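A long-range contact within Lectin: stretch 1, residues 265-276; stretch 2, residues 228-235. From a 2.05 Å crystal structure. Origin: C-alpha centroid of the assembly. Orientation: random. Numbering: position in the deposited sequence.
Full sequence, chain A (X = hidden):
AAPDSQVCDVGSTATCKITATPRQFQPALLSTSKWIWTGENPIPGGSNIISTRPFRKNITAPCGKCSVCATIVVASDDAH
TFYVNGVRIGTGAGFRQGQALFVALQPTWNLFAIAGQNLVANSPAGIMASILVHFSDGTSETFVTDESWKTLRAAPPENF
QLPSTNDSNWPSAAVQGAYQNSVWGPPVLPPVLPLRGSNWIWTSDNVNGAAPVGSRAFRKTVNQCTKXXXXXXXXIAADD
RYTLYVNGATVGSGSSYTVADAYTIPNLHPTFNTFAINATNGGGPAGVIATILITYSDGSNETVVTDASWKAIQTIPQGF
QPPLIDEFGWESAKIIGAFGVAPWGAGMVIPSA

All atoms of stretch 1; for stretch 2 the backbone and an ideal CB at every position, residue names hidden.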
# COMPACT_ATOMS: atom_id res chain seq x y z
N ILE A 265 -10.61 13.81 -8.62
CA ILE A 265 -10.65 13.12 -7.33
C ILE A 265 -9.74 13.91 -6.41
O ILE A 265 -8.52 13.71 -6.45
CB ILE A 265 -10.18 11.66 -7.43
CG1 ILE A 265 -10.78 10.95 -8.65
CG2 ILE A 265 -10.43 10.92 -6.09
CD1 ILE A 265 -12.26 10.84 -8.64
N PRO A 266 -10.26 14.83 -5.60
CA PRO A 266 -9.40 15.72 -4.81
C PRO A 266 -9.00 15.15 -3.46
O PRO A 266 -8.28 15.82 -2.72
CB PRO A 266 -10.30 16.95 -4.62
CG PRO A 266 -11.68 16.34 -4.47
CD PRO A 266 -11.69 15.11 -5.39
N ASN A 267 -9.43 13.93 -3.13
CA ASN A 267 -9.31 13.40 -1.78
C ASN A 267 -8.78 11.97 -1.81
O ASN A 267 -9.30 11.09 -1.13
CB ASN A 267 -10.66 13.46 -1.07
CG ASN A 267 -11.72 12.61 -1.76
OD1 ASN A 267 -11.64 12.38 -2.97
ND2 ASN A 267 -12.69 12.14 -1.00
N LEU A 268 -7.74 11.73 -2.60
CA LEU A 268 -7.11 10.41 -2.64
C LEU A 268 -6.61 10.00 -1.25
O LEU A 268 -6.27 10.83 -0.42
CB LEU A 268 -5.94 10.40 -3.61
CG LEU A 268 -6.21 10.56 -5.10
CD1 LEU A 268 -4.88 10.55 -5.84
CD2 LEU A 268 -7.10 9.42 -5.57
N HIS A 269 -6.59 8.69 -1.01
CA HIS A 269 -5.81 8.16 0.09
C HIS A 269 -4.33 8.42 -0.19
O HIS A 269 -3.91 8.41 -1.35
CB HIS A 269 -6.06 6.66 0.26
CG HIS A 269 -5.41 6.06 1.47
ND1 HIS A 269 -4.13 5.54 1.44
CD2 HIS A 269 -5.85 5.90 2.74
CE1 HIS A 269 -3.82 5.08 2.64
NE2 HIS A 269 -4.84 5.29 3.45
N PRO A 270 -3.53 8.70 0.84
CA PRO A 270 -2.13 9.09 0.59
C PRO A 270 -1.27 8.00 -0.02
O PRO A 270 -0.27 8.33 -0.68
CB PRO A 270 -1.62 9.51 1.97
CG PRO A 270 -2.59 8.96 2.94
CD PRO A 270 -3.91 8.92 2.25
N THR A 271 -1.59 6.71 0.17
CA THR A 271 -0.70 5.66 -0.32
C THR A 271 -1.36 4.55 -1.13
O THR A 271 -0.65 3.87 -1.88
CB THR A 271 0.06 5.00 0.85
OG1 THR A 271 -0.88 4.46 1.80
CG2 THR A 271 0.97 6.01 1.54
N PHE A 272 -2.68 4.35 -1.04
CA PHE A 272 -3.31 3.19 -1.66
C PHE A 272 -4.64 3.61 -2.25
O PHE A 272 -5.54 4.02 -1.50
CB PHE A 272 -3.48 2.07 -0.61
CG PHE A 272 -3.95 0.73 -1.18
CD1 PHE A 272 -5.27 0.53 -1.56
CD2 PHE A 272 -3.06 -0.34 -1.26
CE1 PHE A 272 -5.69 -0.71 -2.06
CE2 PHE A 272 -3.48 -1.58 -1.74
CZ PHE A 272 -4.79 -1.76 -2.14
N ASN A 273 -4.80 3.49 -3.57
CA ASN A 273 -6.03 3.87 -4.24
C ASN A 273 -6.41 2.85 -5.30
O ASN A 273 -5.57 2.48 -6.13
CB ASN A 273 -5.90 5.26 -4.88
CG ASN A 273 -5.74 6.34 -3.84
OD1 ASN A 273 -6.72 6.79 -3.24
ND2 ASN A 273 -4.50 6.75 -3.59
N THR A 274 -7.67 2.43 -5.29
CA THR A 274 -8.19 1.42 -6.21
C THR A 274 -9.27 2.03 -7.09
O THR A 274 -10.28 2.54 -6.59
CB THR A 274 -8.76 0.22 -5.45
OG1 THR A 274 -7.70 -0.51 -4.82
CG2 THR A 274 -9.49 -0.71 -6.42
N PHE A 275 -9.06 1.95 -8.40
CA PHE A 275 -10.04 2.40 -9.38
C PHE A 275 -10.80 1.19 -9.88
O PHE A 275 -10.19 0.18 -10.25
CB PHE A 275 -9.33 3.13 -10.53
CG PHE A 275 -8.49 4.30 -10.07
CD1 PHE A 275 -7.20 4.11 -9.61
CD2 PHE A 275 -9.00 5.59 -10.07
CE1 PHE A 275 -6.42 5.18 -9.16
CE2 PHE A 275 -8.24 6.67 -9.62
CZ PHE A 275 -6.96 6.46 -9.17
N ALA A 276 -12.13 1.26 -9.87
CA ALA A 276 -12.94 0.12 -10.28
C ALA A 276 -14.02 0.58 -11.24
O ALA A 276 -14.61 1.65 -11.07
CB ALA A 276 -13.57 -0.59 -9.08
N UNK A 228 3.28 10.24 -1.29
CA UNK A 228 2.03 10.78 -0.77
C UNK A 228 1.22 11.26 -1.97
O UNK A 228 1.55 12.29 -2.57
CB UNK A 228 2.27 11.91 0.23
N UNK A 229 0.18 10.50 -2.33
CA UNK A 229 -0.70 10.86 -3.42
C UNK A 229 -1.68 11.93 -2.97
O UNK A 229 -2.05 12.00 -1.80
CB UNK A 229 -1.45 9.63 -3.94
N UNK A 230 -2.09 12.78 -3.91
CA UNK A 230 -2.88 13.96 -3.56
C UNK A 230 -4.20 13.99 -4.34
O UNK A 230 -5.27 13.83 -3.75
CB UNK A 230 -2.08 15.23 -3.83
N UNK A 231 -4.12 14.20 -5.67
CA UNK A 231 -5.30 14.34 -6.52
C UNK A 231 -5.16 13.40 -7.71
O UNK A 231 -4.04 13.08 -8.12
CB UNK A 231 -5.48 15.79 -6.99
N UNK A 232 -6.30 12.96 -8.25
CA UNK A 232 -6.30 12.26 -9.53
C UNK A 232 -7.27 12.93 -10.48
O UNK A 232 -8.31 13.47 -10.06
CB UNK A 232 -6.66 10.78 -9.35
N UNK A 233 -6.91 12.92 -11.75
CA UNK A 233 -7.80 13.31 -12.84
C UNK A 233 -8.04 12.07 -13.69
O UNK A 233 -7.08 11.37 -14.04
CB UNK A 233 -7.21 14.45 -13.67
N UNK A 234 -9.30 11.79 -14.00
CA UNK A 234 -9.67 10.58 -14.73
C UNK A 234 -10.42 10.97 -15.99
O UNK A 234 -11.36 11.77 -15.93
CB UNK A 234 -10.52 9.65 -13.86
N UNK A 235 -10.01 10.40 -17.12
CA UNK A 235 -10.73 10.53 -18.38
C UNK A 235 -11.20 9.14 -18.79
O UNK A 235 -10.38 8.22 -18.82
CB UNK A 235 -9.86 11.17 -19.46

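Position 228 precedes the strand, and its CA-to-CB bond points sideways relative to stretch 1. The ideal CB lies 4.5 Å from Pro270 O, so a side chain here can graze the proline ring or extend past it; many types would serve, polar or apolar. The residue is Val228, whose CG1 lies 4.2 Å from Pro270 CB, while its CA makes a CA-H...O contact with Pro270 O (3.4 Å).

At position 229 the backbone is tied to stretch 1: its N donates to Pro270 O over 2.8 Å, nearly linearly. The CB points toward stretch 1 and already sits 3.7 Å from Pro270 O, 3.8 Å from His269 O and 4.0 Å from Leu268 CD1. With so much filled at CB, a small residue fits best. It is Ala229, whose CB packs on Leu268 CD1 at 4.0 Å and lies 4.2 Å from Asn273 ND2, an amide already engaged with His269 O.

Position 230 turns its CB away, with no atom of stretch 1 within 5.5 Å, so stretch 1 hardly restricts the choice. The O of 230 does the work, accepting a weak hydrogen bond from Leu268 N (3.4 Å). The residue is Val230; a water bridges the stretches here, donating to both Val230 O and Pro266 O, each 2.7 Å from the water oxygen.

Position 231 points sideways, its CB 3.7 Å from Ile265 O and 4.5 Å from Pro266 CA. A slim, unbranched side chain such as serine or cysteine could pass beside the proline. Cys231 is found, its SG 3.9 Å from Pro266 CA and bonded covalently to a group elsewhere in the structure.

Position 232 pairs antiparallel with Ile265 through two backbone hydrogen bonds: Ile265 N to the carbonyl O of 232 (2.7 Å), and the N of 232 to Ile265 O (3.0 Å). Its CB shares a sheet face with the Ile265 side chain and lies among Leu268 CD1 at 3.9 Å, Ile265 CB at 4.1 Å and Phe275 CZ at 4.3 Å. These apolar neighbours favour a small, nonpolar residue. Ala232 supplies it, its methyl lying at the edge of the Phe275 ring.

Position 233 points away and is little constrained by stretch 1; it is Thr233.

Position 234 again points toward stretch 1, but its CB is 5.4 Å from Ile265 CG1, leaving room for a longer apolar side chain: valine, isoleucine or leucine would be reasonable. Val234 (chi1 t) places CG2 4.4 Å from Ile265 CG1 and 4.2 Å from Phe275 CE2.

Position 235 is out of reach, and stretch 1 gives no guidance; it is Leu235.

Stretch 2 228-235: VAVCATVL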
# COMPACT_ATOMS: atom_id res chain seq x y z
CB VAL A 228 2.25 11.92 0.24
CG1 VAL A 228 0.93 12.56 0.63
CG2 VAL A 228 2.98 11.40 1.50
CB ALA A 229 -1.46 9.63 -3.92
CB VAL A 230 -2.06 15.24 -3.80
CG1 VAL A 230 -2.91 16.47 -3.51
CG2 VAL A 230 -0.81 15.24 -2.90
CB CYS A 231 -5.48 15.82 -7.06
SG CYS A 231 -5.91 17.11 -5.79
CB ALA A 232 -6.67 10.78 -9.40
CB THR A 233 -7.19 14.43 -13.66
OG1 THR A 233 -6.84 15.51 -12.79
CG2 THR A 233 -8.20 14.93 -14.72
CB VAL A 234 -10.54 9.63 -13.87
CG1 VAL A 234 -10.93 8.38 -14.68
CG2 VAL A 234 -9.81 9.26 -12.59
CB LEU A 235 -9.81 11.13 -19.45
CG LEU A 235 -10.41 11.25 -20.84
CD1 LEU A 235 -11.56 12.24 -20.80
CD2 LEU A 235 -9.33 11.67 -21.83
O HOH W 1 -5.99 15.10 -1.48
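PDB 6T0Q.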